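Local coordinates for protein PrgX (Enterococcus faecalis, PDB 2AWI) that acts as the receptor for the peptide sex pheromone cCF10 and as a repressor in the control of conjugation, probably by binding DNA, at residues 116-121 with 160-165; 77-82 with 110-115; 151-156 with 188-193. The protein carries 1 engineered substitution. One frame throughout, in Å; residues are numbered along the deposited sequence.

Overall arrangement
Following the chain from its N terminus, interaction 2 comes first: helix 107-122 returns to lie beside helix 74-87, closing a loop that contains helix 92-102. Interaction 1 opens further along the same helix 107-122 and closes at the loop 160-165. Before it closes, interaction 3 opens on helix 150-159, and it ends on helix 184-203, so interactions 1 and 3 cross, while interaction 2 precedes both in series. Together they pair 74-87 with 107-122 and 150-159 with 184-203, and set the loop after 150-159 against 107-122. Interactions 2 and 3 meet where Glu154 forms a salt bridge with Lys79; interactions 1 and 2 touch through Tyr116 and Ile82, and 1 and 3 through Leu160 and Val193.

Interaction 1: residues 116-121 with 160-165; sequences YISIAH and LNVLPY
Val162 sits over Ile117, Ser118 and His121, and so sets the loop between helices 150-159 and 165-172 against the C-terminal turns of helix 107-122, within the helical TPR-like region of the receptor. The apolar packing centres on this valine. Its CB meets Ile117 CG2 at 3.8 Å, the two side chains crossing at about a right angle. With CG1 anti to its own carbonyl carbon (chi1 -59°), that methyl projects onto the helix backbone, 3.5 Å from Ser118 CA. Phe130 of helix 128-142 touches both Ile117 and Val162, extending the apolar patch beyond the two segments, and Leu163 packs on the same phenylalanine.

Polar groups flank this patch. Asn161 reaches toward the helix with its amide, placing ND2 2.8 Å from Ser118 OG, but the angle is poor and the approach does not count as a hydrogen bond.

The imidazole of His121 packs beside the valine. Ile117 CG2 lies against one face of the ring, displaced toward the rim. Val162 CB is 3.8 Å from His121 CE1, and Val162 O comes up to the ring edge, close to the ring plane, 3.5 Å from His121 CE1.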
ATOM      1  N   TYR A 116       9.888 -42.467  -9.217  1.00 40.71           N
ATOM      2  CA  TYR A 116      10.911 -42.686 -10.231  1.00 42.03           C
ATOM      3  C   TYR A 116      10.468 -42.095 -11.568  1.00 42.14           C
ATOM      4  O   TYR A 116      11.275 -41.522 -12.300  1.00 43.44           O
ATOM      5  CB  TYR A 116      11.194 -44.178 -10.403  1.00 47.60           C
ATOM      6  CG  TYR A 116      12.056 -44.785  -9.319  1.00 49.30           C
ATOM      7  CD1 TYR A 116      11.604 -44.877  -8.001  1.00 45.51           C
ATOM      8  CD2 TYR A 116      13.326 -45.279  -9.616  1.00 47.90           C
ATOM      9  CE1 TYR A 116      12.400 -45.454  -7.006  1.00 46.91           C
ATOM     10  CE2 TYR A 116      14.127 -45.855  -8.635  1.00 48.76           C
ATOM     11  CZ  TYR A 116      13.660 -45.941  -7.334  1.00 47.13           C
ATOM     12  OH  TYR A 116      14.462 -46.514  -6.375  1.00 47.88           O
ATOM     13  N   ILE A 117       9.185 -42.231 -11.888  1.00 54.67           N
ATOM     14  CA  ILE A 117       8.670 -41.695 -13.142  1.00 54.16           C
ATOM     15  C   ILE A 117       8.878 -40.191 -13.167  1.00 54.91           C
ATOM     16  O   ILE A 117       9.256 -39.621 -14.190  1.00 55.12           O
ATOM     17  CB  ILE A 117       7.169 -41.997 -13.315  1.00 42.11           C
ATOM     18  CG1 ILE A 117       6.956 -43.508 -13.399  1.00 44.97           C
ATOM     19  CG2 ILE A 117       6.634 -41.313 -14.574  1.00 38.79           C
ATOM     20  CD1 ILE A 117       7.687 -44.169 -14.551  1.00 47.27           C
ATOM     21  N   SER A 118       8.629 -39.554 -12.030  1.00 52.35           N
ATOM     22  CA  SER A 118       8.793 -38.114 -11.905  1.00 52.37           C
ATOM     23  C   SER A 118      10.240 -37.744 -12.213  1.00 52.88           C
ATOM     24  O   SER A 118      10.506 -36.843 -13.006  1.00 54.21           O
ATOM     25  CB  SER A 118       8.436 -37.676 -10.488  1.00 44.99           C
ATOM     26  OG  SER A 118       8.521 -36.270 -10.360  1.00 46.80           O
ATOM     27  N   ILE A 119      11.170 -38.449 -11.575  1.00 53.33           N
ATOM     28  CA  ILE A 119      12.598 -38.212 -11.774  1.00 52.73           C
ATOM     29  C   ILE A 119      12.960 -38.310 -13.254  1.00 55.46           C
ATOM     30  O   ILE A 119      13.608 -37.418 -13.799  1.00 57.60           O
ATOM     31  CB  ILE A 119      13.449 -39.233 -10.973  1.00 42.13           C
ATOM     32  CG1 ILE A 119      13.381 -38.917  -9.475  1.00 34.21           C
ATOM     33  CG2 ILE A 119      14.884 -39.208 -11.455  1.00 37.10           C
ATOM     34  CD1 ILE A 119      13.969 -40.000  -8.597  1.00 34.78           C
ATOM     35  N   ALA A 120      12.535 -39.397 -13.894  1.00 55.09           N
ATOM     36  CA  ALA A 120      12.808 -39.629 -15.310  1.00 57.09           C
ATOM     37  C   ALA A 120      12.264 -38.509 -16.195  1.00 59.46           C
ATOM     38  O   ALA A 120      12.943 -38.054 -17.114  1.00 59.90           O
ATOM     39  CB  ALA A 120      12.221 -40.965 -15.738  1.00 50.33           C
ATOM     40  N   HIS A 121      11.038 -38.070 -15.928  1.00 72.01           N
ATOM     41  CA  HIS A 121      10.439 -36.996 -16.712  1.00 73.95           C
ATOM     42  C   HIS A 121      11.285 -35.737 -16.602  1.00 74.77           C
ATOM     43  O   HIS A 121      11.322 -34.915 -17.520  1.00 75.66           O
ATOM     44  CB  HIS A 121       9.019 -36.679 -16.220  1.00 56.42           C
ATOM     45  CG  HIS A 121       7.963 -37.589 -16.765  1.00 60.33           C
ATOM     46  ND1 HIS A 121       6.617 -37.299 -16.676  1.00 62.88           N
ATOM     47  CD2 HIS A 121       8.049 -38.779 -17.407  1.00 58.53           C
ATOM     48  CE1 HIS A 121       5.921 -38.271 -17.241  1.00 59.63           C
ATOM     49  NE2 HIS A 121       6.766 -39.181 -17.692  1.00 59.07           N
ATOM     50  N   LEU A 160      -0.707 -36.378 -10.458  1.00 43.02           N
ATOM     51  CA  LEU A 160      -0.905 -35.046 -11.019  1.00 42.18           C
ATOM     52  C   LEU A 160       0.435 -34.483 -11.468  1.00 43.64           C
ATOM     53  O   LEU A 160       0.492 -33.486 -12.183  1.00 45.13           O
ATOM     54  CB  LEU A 160      -1.519 -34.103  -9.980  1.00 29.93           C
ATOM     55  CG  LEU A 160      -3.020 -34.207  -9.683  1.00 29.85           C
ATOM     56  CD1 LEU A 160      -3.399 -33.280  -8.532  1.00 22.89           C
ATOM     57  CD2 LEU A 160      -3.810 -33.835 -10.926  1.00 20.78           C
ATOM     58  N   ASN A 161       1.510 -35.146 -11.053  1.00 41.62           N
ATOM     59  CA  ASN A 161       2.862 -34.710 -11.366  1.00 43.06           C
ATOM     60  C   ASN A 161       3.460 -35.344 -12.623  1.00 43.07           C
ATOM     61  O   ASN A 161       4.396 -34.802 -13.209  1.00 44.89           O
ATOM     62  CB  ASN A 161       3.767 -35.004 -10.171  1.00 57.59           C
ATOM     63  CG  ASN A 161       5.018 -34.156 -10.165  1.00 65.49           C
ATOM     64  OD1 ASN A 161       4.957 -32.945  -9.948  1.00 75.01           O
ATOM     65  ND2 ASN A 161       6.164 -34.784 -10.413  1.00 66.48           N
ATOM     66  N   VAL A 162       2.930 -36.487 -13.043  1.00 46.50           N
ATOM     67  CA  VAL A 162       3.464 -37.161 -14.219  1.00 44.89           C
ATOM     68  C   VAL A 162       2.382 -37.619 -15.195  1.00 45.34           C
ATOM     69  O   VAL A 162       2.609 -38.513 -16.013  1.00 47.44           O
ATOM     70  CB  VAL A 162       4.302 -38.397 -13.805  1.00 42.91           C
ATOM     71  CG1 VAL A 162       5.449 -37.975 -12.906  1.00 42.32           C
ATOM     72  CG2 VAL A 162       3.416 -39.408 -13.092  1.00 43.34           C
ATOM     73  N   LEU A 163       1.213 -37.000 -15.124  1.00 43.55           N
ATOM     74  CA  LEU A 163       0.115 -37.393 -15.996  1.00 44.60           C
ATOM     75  C   LEU A 163      -0.774 -36.199 -16.332  1.00 44.75           C
ATOM     76  O   LEU A 163      -0.949 -35.297 -15.516  1.00 45.78           O
ATOM     77  CB  LEU A 163      -0.720 -38.471 -15.295  1.00 36.54           C
ATOM     78  CG  LEU A 163      -1.061 -39.779 -16.011  1.00 39.27           C
ATOM     79  CD1 LEU A 163       0.198 -40.396 -16.603  1.00 39.51           C
ATOM     80  CD2 LEU A 163      -1.715 -40.733 -15.018  1.00 36.04           C
ATOM     81  N   PRO A 164      -1.334 -36.172 -17.552  1.00 48.09           N
ATOM     82  CA  PRO A 164      -2.203 -35.046 -17.912  1.00 48.09           C
ATOM     83  C   PRO A 164      -3.329 -34.997 -16.889  1.00 48.15           C
ATOM     84  O   PRO A 164      -3.814 -36.037 -16.448  1.00 47.90           O
ATOM     85  CB  PRO A 164      -2.696 -35.426 -19.305  1.00 35.64           C
ATOM     86  CG  PRO A 164      -1.527 -36.196 -19.868  1.00 38.99           C
ATOM     87  CD  PRO A 164      -1.126 -37.072 -18.701  1.00 36.63           C
ATOM     88  N   TYR A 165      -3.742 -33.797 -16.506  1.00 46.97           N
ATOM     89  CA  TYR A 165      -4.799 -33.644 -15.512  1.00 48.83           C
ATOM     90  C   TYR A 165      -6.014 -34.557 -15.697  1.00 49.59           C
ATOM     91  O   TYR A 165      -6.475 -35.187 -14.743  1.00 49.61           O
ATOM     92  CB  TYR A 165      -5.270 -32.190 -15.471  1.00 50.48           C
ATOM     93  CG  TYR A 165      -6.368 -31.953 -14.463  1.00 52.89           C
ATOM     94  CD1 TYR A 165      -6.100 -31.977 -13.091  1.00 46.15           C
ATOM     95  CD2 TYR A 165      -7.683 -31.743 -14.876  1.00 49.61           C
ATOM     96  CE1 TYR A 165      -7.118 -31.801 -12.158  1.00 46.63           C
ATOM     97  CE2 TYR A 165      -8.707 -31.565 -13.953  1.00 52.90           C
ATOM     98  CZ  TYR A 165      -8.418 -31.597 -12.595  1.00 53.66           C
ATOM     99  OH  TYR A 165      -9.428 -31.437 -11.679  1.00 56.16           O
TER

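Interaction 2: residues 77-82 with 110-115; sequences KEKLLI and FSIYLG
Ser111 OG lies 3.3 Å from Lys79 NZ and belongs to a polar cluster shared with helix 150-159: Asn158 OD1 and Glu154 OE2 are both within hydrogen-bonding reach of it, though its single proton can serve only one at a time, while Lys79 NZ forms a salt bridge with the same Glu154 oxygen. Bends in the lysine chain bring the ammonium to this point, chi3 (-78°) turning CE and chi4 (-77°) turning NZ. Lys79 and Ile112 cross obliquely, with Lys79 CB 4.0 Å from Ile112 CG1.

Helices 74-87 and 107-122 run nearly parallel here (17°), their axes 9.7 Å apart, with helix 92-102 between them in the chain, consistent with a TPR-type helical array. Ile112 bridges the gap: its CD1 is 3.6 Å from Glu78 CB, while the Glu78 carboxylate turns away to a salt bridge with Arg98. One turn on, Ile82 CD1 rests against bare backbone, 3.8 Å from Gly115 CA and 3.6 Å from Ile112 O; it also meets Ile112 CG2 at 3.9 Å.

The chemistry is thus divided, with apolar isoleucine packing between the helices and a charged cluster at one side, where Glu154 would be expected to favour a protonated Lys79 and links this pair to a third helix.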
ATOM      1  N   LYS A  77      13.245 -47.395   3.400  1.00 60.23           N
ATOM      2  CA  LYS A  77      14.553 -47.324   2.766  1.00 62.63           C
ATOM      3  C   LYS A  77      14.372 -46.879   1.316  1.00 61.03           C
ATOM      4  O   LYS A  77      15.048 -45.960   0.849  1.00 61.10           O
ATOM      5  CB  LYS A  77      15.231 -48.695   2.797  1.00 89.02           C
ATOM      6  CG  LYS A  77      15.374 -49.293   4.186  1.00 89.02           C
ATOM      7  CD  LYS A  77      15.809 -50.754   4.115  1.00 89.02           C
ATOM      8  CE  LYS A  77      15.811 -51.406   5.495  1.00 89.02           C
ATOM      9  NZ  LYS A  77      16.068 -52.876   5.444  1.00 89.02           N
ATOM     10  N   GLU A  78      13.445 -47.536   0.620  1.00 59.75           N
ATOM     11  CA  GLU A  78      13.152 -47.240  -0.781  1.00 59.36           C
ATOM     12  C   GLU A  78      12.653 -45.817  -1.001  1.00 60.02           C
ATOM     13  O   GLU A  78      13.201 -45.086  -1.826  1.00 61.08           O
ATOM     14  CB  GLU A  78      12.114 -48.231  -1.321  1.00 53.00           C
ATOM     15  CG  GLU A  78      12.592 -49.678  -1.361  1.00 50.91           C
ATOM     16  CD  GLU A  78      13.622 -49.924  -2.445  1.00 51.43           C
ATOM     17  OE1 GLU A  78      14.116 -48.941  -3.035  1.00 58.75           O
ATOM     18  OE2 GLU A  78      13.944 -51.102  -2.708  1.00 45.60           O
ATOM     19  N   LYS A  79      11.614 -45.422  -0.272  1.00 59.09           N
ATOM     20  CA  LYS A  79      11.058 -44.080  -0.422  1.00 60.60           C
ATOM     21  C   LYS A  79      12.122 -43.029  -0.116  1.00 60.04           C
ATOM     22  O   LYS A  79      12.081 -41.916  -0.640  1.00 60.45           O
ATOM     23  CB  LYS A  79       9.841 -43.892   0.495  1.00 52.81           C
ATOM     24  CG  LYS A  79       9.024 -42.629   0.197  1.00 56.72           C
ATOM     25  CD  LYS A  79       7.727 -42.574   1.011  1.00 55.33           C
ATOM     26  CE  LYS A  79       6.630 -43.475   0.438  1.00 64.07           C
ATOM     27  NZ  LYS A  79       5.971 -42.899  -0.774  1.00 62.78           N
ATOM     28  N   LEU A  80      13.080 -43.398   0.727  1.00 62.06           N
ATOM     29  CA  LEU A  80      14.168 -42.501   1.106  1.00 61.29           C
ATOM     30  C   LEU A  80      15.149 -42.407  -0.062  1.00 59.35           C
ATOM     31  O   LEU A  80      15.626 -41.328  -0.415  1.00 57.71           O
ATOM     32  CB  LEU A  80      14.874 -43.050   2.355  1.00 85.97           C
ATOM     33  CG  LEU A  80      15.970 -42.245   3.064  1.00 88.95           C
ATOM     34  CD1 LEU A  80      17.230 -42.179   2.209  1.00 88.95           C
ATOM     35  CD2 LEU A  80      15.449 -40.852   3.379  1.00 88.61           C
ATOM     36  N   LEU A  81      15.428 -43.555  -0.663  1.00 58.86           N
ATOM     37  CA  LEU A  81      16.348 -43.657  -1.784  1.00 58.14           C
ATOM     38  C   LEU A  81      16.027 -42.689  -2.926  1.00 57.52           C
ATOM     39  O   LEU A  81      16.922 -42.279  -3.666  1.00 57.94           O
ATOM     40  CB  LEU A  81      16.346 -45.100  -2.297  1.00 55.01           C
ATOM     41  CG  LEU A  81      17.510 -45.610  -3.148  1.00 58.13           C
ATOM     42  CD1 LEU A  81      18.830 -45.273  -2.479  1.00 62.02           C
ATOM     43  CD2 LEU A  81      17.378 -47.122  -3.324  1.00 58.42           C
ATOM     44  N   ILE A  82      14.756 -42.321  -3.063  1.00 53.66           N
ATOM     45  CA  ILE A  82      14.330 -41.410  -4.126  1.00 54.20           C
ATOM     46  C   ILE A  82      15.062 -40.068  -4.126  1.00 55.43           C
ATOM     47  O   ILE A  82      15.460 -39.575  -5.180  1.00 55.01           O
ATOM     48  CB  ILE A  82      12.798 -41.140  -4.054  1.00 45.55           C
ATOM     49  CG1 ILE A  82      12.035 -42.345  -4.601  1.00 44.33           C
ATOM     50  CG2 ILE A  82      12.428 -39.882  -4.842  1.00 45.04           C
ATOM     51  CD1 ILE A  82      10.538 -42.182  -4.535  1.00 48.39           C
ATOM     52  N   PHE A 110       3.737 -48.404  -5.109  1.00 32.33           N
ATOM     53  CA  PHE A 110       3.244 -47.721  -6.293  1.00 31.56           C
ATOM     54  C   PHE A 110       3.652 -46.263  -6.181  1.00 31.78           C
ATOM     55  O   PHE A 110       4.150 -45.673  -7.137  1.00 32.68           O
ATOM     56  CB  PHE A 110       1.723 -47.817  -6.413  1.00 33.74           C
ATOM     57  CG  PHE A 110       1.200 -47.312  -7.727  1.00 35.63           C
ATOM     58  CD1 PHE A 110       1.636 -47.882  -8.920  1.00 32.31           C
ATOM     59  CD2 PHE A 110       0.301 -46.252  -7.777  1.00 31.37           C
ATOM     60  CE1 PHE A 110       1.186 -47.403 -10.147  1.00 30.68           C
ATOM     61  CE2 PHE A 110      -0.157 -45.763  -9.001  1.00 36.33           C
ATOM     62  CZ  PHE A 110       0.287 -46.341 -10.187  1.00 32.15           C
ATOM     63  N   SER A 111       3.444 -45.693  -4.998  1.00 31.38           N
ATOM     64  CA  SER A 111       3.794 -44.302  -4.742  1.00 32.33           C
ATOM     65  C   SER A 111       5.284 -44.070  -5.003  1.00 34.03           C
ATOM     66  O   SER A 111       5.670 -43.058  -5.581  1.00 35.19           O
ATOM     67  CB  SER A 111       3.446 -43.928  -3.297  1.00 29.33           C
ATOM     68  OG  SER A 111       3.603 -42.534  -3.085  1.00 30.12           O
ATOM     69  N   ILE A 112       6.120 -45.013  -4.584  1.00 34.99           N
ATOM     70  CA  ILE A 112       7.557 -44.888  -4.804  1.00 36.55           C
ATOM     71  C   ILE A 112       7.830 -44.934  -6.308  1.00 37.03           C
ATOM     72  O   ILE A 112       8.613 -44.143  -6.839  1.00 35.81           O
ATOM     73  CB  ILE A 112       8.323 -46.029  -4.109  1.00 36.16           C
ATOM     74  CG1 ILE A 112       8.186 -45.896  -2.592  1.00 34.93           C
ATOM     75  CG2 ILE A 112       9.781 -45.992  -4.510  1.00 32.70           C
ATOM     76  CD1 ILE A 112       8.758 -47.071  -1.824  1.00 39.20           C
ATOM     77  N   TYR A 113       7.161 -45.868  -6.978  1.00 40.64           N
ATOM     78  CA  TYR A 113       7.280 -46.051  -8.420  1.00 40.62           C
ATOM     79  C   TYR A 113       7.063 -44.735  -9.160  1.00 40.44           C
ATOM     80  O   TYR A 113       7.876 -44.348  -9.996  1.00 42.05           O
ATOM     81  CB  TYR A 113       6.252 -47.085  -8.884  1.00 41.33           C
ATOM     82  CG  TYR A 113       6.043 -47.127 -10.378  1.00 44.08           C
ATOM     83  CD1 TYR A 113       7.028 -47.632 -11.229  1.00 44.17           C
ATOM     84  CD2 TYR A 113       4.863 -46.644 -10.945  1.00 36.35           C
ATOM     85  CE1 TYR A 113       6.843 -47.659 -12.610  1.00 41.38           C
ATOM     86  CE2 TYR A 113       4.667 -46.665 -12.320  1.00 35.65           C
ATOM     87  CZ  TYR A 113       5.661 -47.173 -13.149  1.00 41.64           C
ATOM     88  OH  TYR A 113       5.470 -47.204 -14.512  1.00 43.45           O
ATOM     89  N   LEU A 114       5.961 -44.054  -8.859  1.00 33.15           N
ATOM     90  CA  LEU A 114       5.658 -42.776  -9.503  1.00 32.64           C
ATOM     91  C   LEU A 114       6.747 -41.761  -9.159  1.00 34.68           C
ATOM     92  O   LEU A 114       6.915 -40.749  -9.847  1.00 34.23           O
ATOM     93  CB  LEU A 114       4.287 -42.251  -9.049  1.00 30.10           C
ATOM     94  CG  LEU A 114       3.075 -43.105  -9.443  1.00 26.82           C
ATOM     95  CD1 LEU A 114       1.799 -42.530  -8.823  1.00 19.19           C
ATOM     96  CD2 LEU A 114       2.965 -43.167 -10.965  1.00 21.10           C
ATOM     97  N   GLY A 115       7.478 -42.043  -8.081  1.00 44.62           N
ATOM     98  CA  GLY A 115       8.562 -41.173  -7.668  1.00 44.72           C
ATOM     99  C   GLY A 115       9.683 -41.265  -8.689  1.00 46.90           C
ATOM    100  O   GLY A 115      10.352 -40.273  -8.997  1.00 47.06           O
TER

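Interaction 3: residues 151-156 with 188-193; sequences IDCEIV and LTIQTV. Engineered in segment 151-156: Cys153 (natural residue Tyr).
Thr189 CG2 lies on one face of the peptide that joins Cys153 to Glu154, almost straight above its nitrogen and 3.6 Å from Glu154 N. At the other end of the same peptide Val193 CG2 approaches the carbonyl oxygen, closer to the peptide plane; it is modelled only 2.9 Å from Cys153 O, too short to be trusted in detail. The acid end of Glu154 leads off to helix 107-122.

The rest is methyl and methylene packing between helices 150-159 and 184-203, which run roughly parallel at 27° with axes 8.3 Å apart, in the interior of the helical TPR-like region. Cys153 is an engineered residue, tyrosine in the natural sequence. Its CB is touched by Val193 CG2 at 3.6 Å and Thr189 CG2 at 3.8 Å, which come from directions about a right angle apart, and its sulfur, anti to the carbonyl carbon (chi1 -75°), faces Ile190 CG2. Val156 and Val193 cross at about a right angle, and their CG1 methyls stand 3.4 Å apart, tighter than normal van der Waals contact and possibly a strain of the model.

Tyr176 touches Cys153 and Val193, and Ile172 of helix 165-172 covers Val156 and Val193. Near this contact a second subunit approaches: Ile151 packs on Gly55 and Leu188 on Lys184 of that subunit.

No hydrogen bond crosses between the segments, so their direct contact rests on apolar packing. Even the threonine joins in this way: Thr189 OG1 turns back to hydrogen-bond Asp185 O in its own helix, which leaves the methyl to meet the neighbouring one.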
ATOM      1  N   ILE A 151      -2.371 -42.819   1.861  1.00 17.04           N
ATOM      2  CA  ILE A 151      -1.496 -43.175   0.752  1.00 18.72           C
ATOM      3  C   ILE A 151      -2.193 -43.051  -0.615  1.00 21.89           C
ATOM      4  O   ILE A 151      -1.530 -42.847  -1.643  1.00 22.73           O
ATOM      5  CB  ILE A 151      -0.934 -44.600   0.942  1.00 29.53           C
ATOM      6  CG1 ILE A 151       0.060 -44.932  -0.169  1.00 30.77           C
ATOM      7  CG2 ILE A 151      -2.074 -45.598   0.967  1.00 21.69           C
ATOM      8  CD1 ILE A 151       1.241 -43.987  -0.246  1.00 32.18           C
ATOM      9  N   ASP A 152      -3.519 -43.170  -0.632  1.00 28.33           N
ATOM     10  CA  ASP A 152      -4.265 -43.025  -1.881  1.00 31.13           C
ATOM     11  C   ASP A 152      -4.198 -41.565  -2.323  1.00 32.66           C
ATOM     12  O   ASP A 152      -4.023 -41.266  -3.506  1.00 35.76           O
ATOM     13  CB  ASP A 152      -5.726 -43.451  -1.706  1.00 31.09           C
ATOM     14  CG  ASP A 152      -5.877 -44.948  -1.544  1.00 31.20           C
ATOM     15  OD1 ASP A 152      -5.384 -45.688  -2.421  1.00 32.69           O
ATOM     16  OD2 ASP A 152      -6.489 -45.385  -0.543  1.00 24.65           O
ATOM     17  N   CYS A 153      -4.335 -40.650  -1.372  1.00 32.72           N
ATOM     18  CA  CYS A 153      -4.253 -39.234  -1.696  1.00 31.52           C
ATOM     19  C   CYS A 153      -2.813 -38.844  -2.028  1.00 30.41           C
ATOM     20  O   CYS A 153      -2.576 -37.869  -2.732  1.00 30.33           O
ATOM     21  CB  CYS A 153      -4.804 -38.393  -0.545  1.00 34.86           C
ATOM     22  SG  CYS A 153      -6.621 -38.448  -0.462  1.00 35.95           S
ATOM     23  N   GLU A 154      -1.848 -39.615  -1.540  1.00 36.82           N
ATOM     24  CA  GLU A 154      -0.451 -39.330  -1.843  1.00 37.59           C
ATOM     25  C   GLU A 154      -0.245 -39.751  -3.297  1.00 36.74           C
ATOM     26  O   GLU A 154       0.347 -39.021  -4.093  1.00 39.56           O
ATOM     27  CB  GLU A 154       0.481 -40.126  -0.921  1.00 34.82           C
ATOM     28  CG  GLU A 154       1.949 -39.742  -1.041  1.00 40.81           C
ATOM     29  CD  GLU A 154       2.854 -40.586  -0.153  1.00 43.94           C
ATOM     30  OE1 GLU A 154       2.583 -40.681   1.071  1.00 43.39           O
ATOM     31  OE2 GLU A 154       3.841 -41.154  -0.677  1.00 53.82           O
ATOM     32  N   ILE A 155      -0.746 -40.936  -3.634  1.00 30.82           N
ATOM     33  CA  ILE A 155      -0.650 -41.461  -4.995  1.00 29.04           C
ATOM     34  C   ILE A 155      -1.276 -40.477  -5.988  1.00 29.70           C
ATOM     35  O   ILE A 155      -0.679 -40.141  -7.008  1.00 28.52           O
ATOM     36  CB  ILE A 155      -1.364 -42.835  -5.102  1.00 31.48           C
ATOM     37  CG1 ILE A 155      -0.457 -43.925  -4.519  1.00 27.33           C
ATOM     38  CG2 ILE A 155      -1.743 -43.124  -6.547  1.00 32.39           C
ATOM     39  CD1 ILE A 155      -1.091 -45.302  -4.445  1.00 27.57           C
ATOM     40  N   VAL A 156      -2.477 -40.006  -5.678  1.00 32.13           N
ATOM     41  CA  VAL A 156      -3.153 -39.060  -6.557  1.00 33.24           C
ATOM     42  C   VAL A 156      -2.303 -37.823  -6.818  1.00 32.88           C
ATOM     43  O   VAL A 156      -2.263 -37.308  -7.934  1.00 31.82           O
ATOM     44  CB  VAL A 156      -4.502 -38.629  -5.966  1.00 30.76           C
ATOM     45  CG1 VAL A 156      -4.781 -37.175  -6.299  1.00 34.80           C
ATOM     46  CG2 VAL A 156      -5.602 -39.507  -6.540  1.00 30.65           C
ATOM     47  N   LEU A 188      -2.566 -33.649   6.326  1.00 28.93           N
ATOM     48  CA  LEU A 188      -1.667 -32.983   5.390  1.00 28.30           C
ATOM     49  C   LEU A 188      -1.807 -33.562   3.986  1.00 27.13           C
ATOM     50  O   LEU A 188      -1.929 -32.834   3.006  1.00 26.10           O
ATOM     51  CB  LEU A 188      -0.217 -33.145   5.851  1.00 26.92           C
ATOM     52  CG  LEU A 188       0.821 -32.074   5.486  1.00 33.57           C
ATOM     53  CD1 LEU A 188       2.165 -32.745   5.342  1.00 25.57           C
ATOM     54  CD2 LEU A 188       0.469 -31.364   4.208  1.00 28.32           C
ATOM     55  N   THR A 189      -1.787 -34.883   3.910  1.00 27.86           N
ATOM     56  CA  THR A 189      -1.886 -35.598   2.652  1.00 29.86           C
ATOM     57  C   THR A 189      -3.173 -35.334   1.869  1.00 31.85           C
ATOM     58  O   THR A 189      -3.139 -35.150   0.655  1.00 34.64           O
ATOM     59  CB  THR A 189      -1.755 -37.091   2.902  1.00 31.85           C
ATOM     60  OG1 THR A 189      -0.563 -37.330   3.663  1.00 30.13           O
ATOM     61  CG2 THR A 189      -1.678 -37.845   1.583  1.00 34.68           C
ATOM     62  N   ILE A 190      -4.306 -35.315   2.557  1.00 28.34           N
ATOM     63  CA  ILE A 190      -5.565 -35.073   1.880  1.00 28.28           C
ATOM     64  C   ILE A 190      -5.650 -33.625   1.403  1.00 29.62           C
ATOM     65  O   ILE A 190      -6.421 -33.313   0.494  1.00 26.15           O
ATOM     66  CB  ILE A 190      -6.755 -35.386   2.800  1.00 26.25           C
ATOM     67  CG1 ILE A 190      -6.767 -34.420   3.985  1.00 29.65           C
ATOM     68  CG2 ILE A 190      -6.651 -36.826   3.301  1.00 25.13           C
ATOM     69  CD1 ILE A 190      -7.937 -34.617   4.907  1.00 26.64           C
ATOM     70  N   GLN A 191      -4.848 -32.750   2.015  1.00 23.89           N
ATOM     71  CA  GLN A 191      -4.819 -31.332   1.659  1.00 25.10           C
ATOM     72  C   GLN A 191      -3.902 -31.053   0.478  1.00 26.48           C
ATOM     73  O   GLN A 191      -4.202 -30.211  -0.363  1.00 27.94           O
ATOM     74  CB  GLN A 191      -4.353 -30.491   2.848  1.00 24.65           C
ATOM     75  CG  GLN A 191      -5.458 -30.037   3.782  1.00 21.34           C
ATOM     76  CD  GLN A 191      -4.919 -29.465   5.081  1.00 29.31           C
ATOM     77  OE1 GLN A 191      -4.606 -30.203   6.014  1.00 34.63           O
ATOM     78  NE2 GLN A 191      -4.793 -28.145   5.141  1.00 22.17           N
ATOM     79  N   THR A 192      -2.779 -31.759   0.425  1.00 24.79           N
ATOM     80  CA  THR A 192      -1.810 -31.571  -0.646  1.00 24.02           C
ATOM     81  C   THR A 192      -2.456 -31.773  -2.013  1.00 24.45           C
ATOM     82  O   THR A 192      -2.196 -31.015  -2.947  1.00 26.10           O
ATOM     83  CB  THR A 192      -0.624 -32.548  -0.491  1.00 25.25           C
ATOM     84  OG1 THR A 192      -0.023 -32.363   0.798  1.00 23.11           O
ATOM     85  CG2 THR A 192       0.431 -32.300  -1.569  1.00 19.72           C
ATOM     86  N   VAL A 193      -3.300 -32.797  -2.109  1.00 25.35           N
ATOM     87  CA  VAL A 193      -4.000 -33.126  -3.343  1.00 26.32           C
ATOM     88  C   VAL A 193      -4.781 -31.934  -3.849  1.00 26.71           C
ATOM     89  O   VAL A 193      -4.637 -31.529  -4.994  1.00 27.53           O
ATOM     90  CB  VAL A 193      -5.016 -34.280  -3.144  1.00 32.37           C
ATOM     91  CG1 VAL A 193      -5.779 -34.515  -4.437  1.00 37.15           C
ATOM     92  CG2 VAL A 193      -4.308 -35.542  -2.706  1.00 29.89           C
TER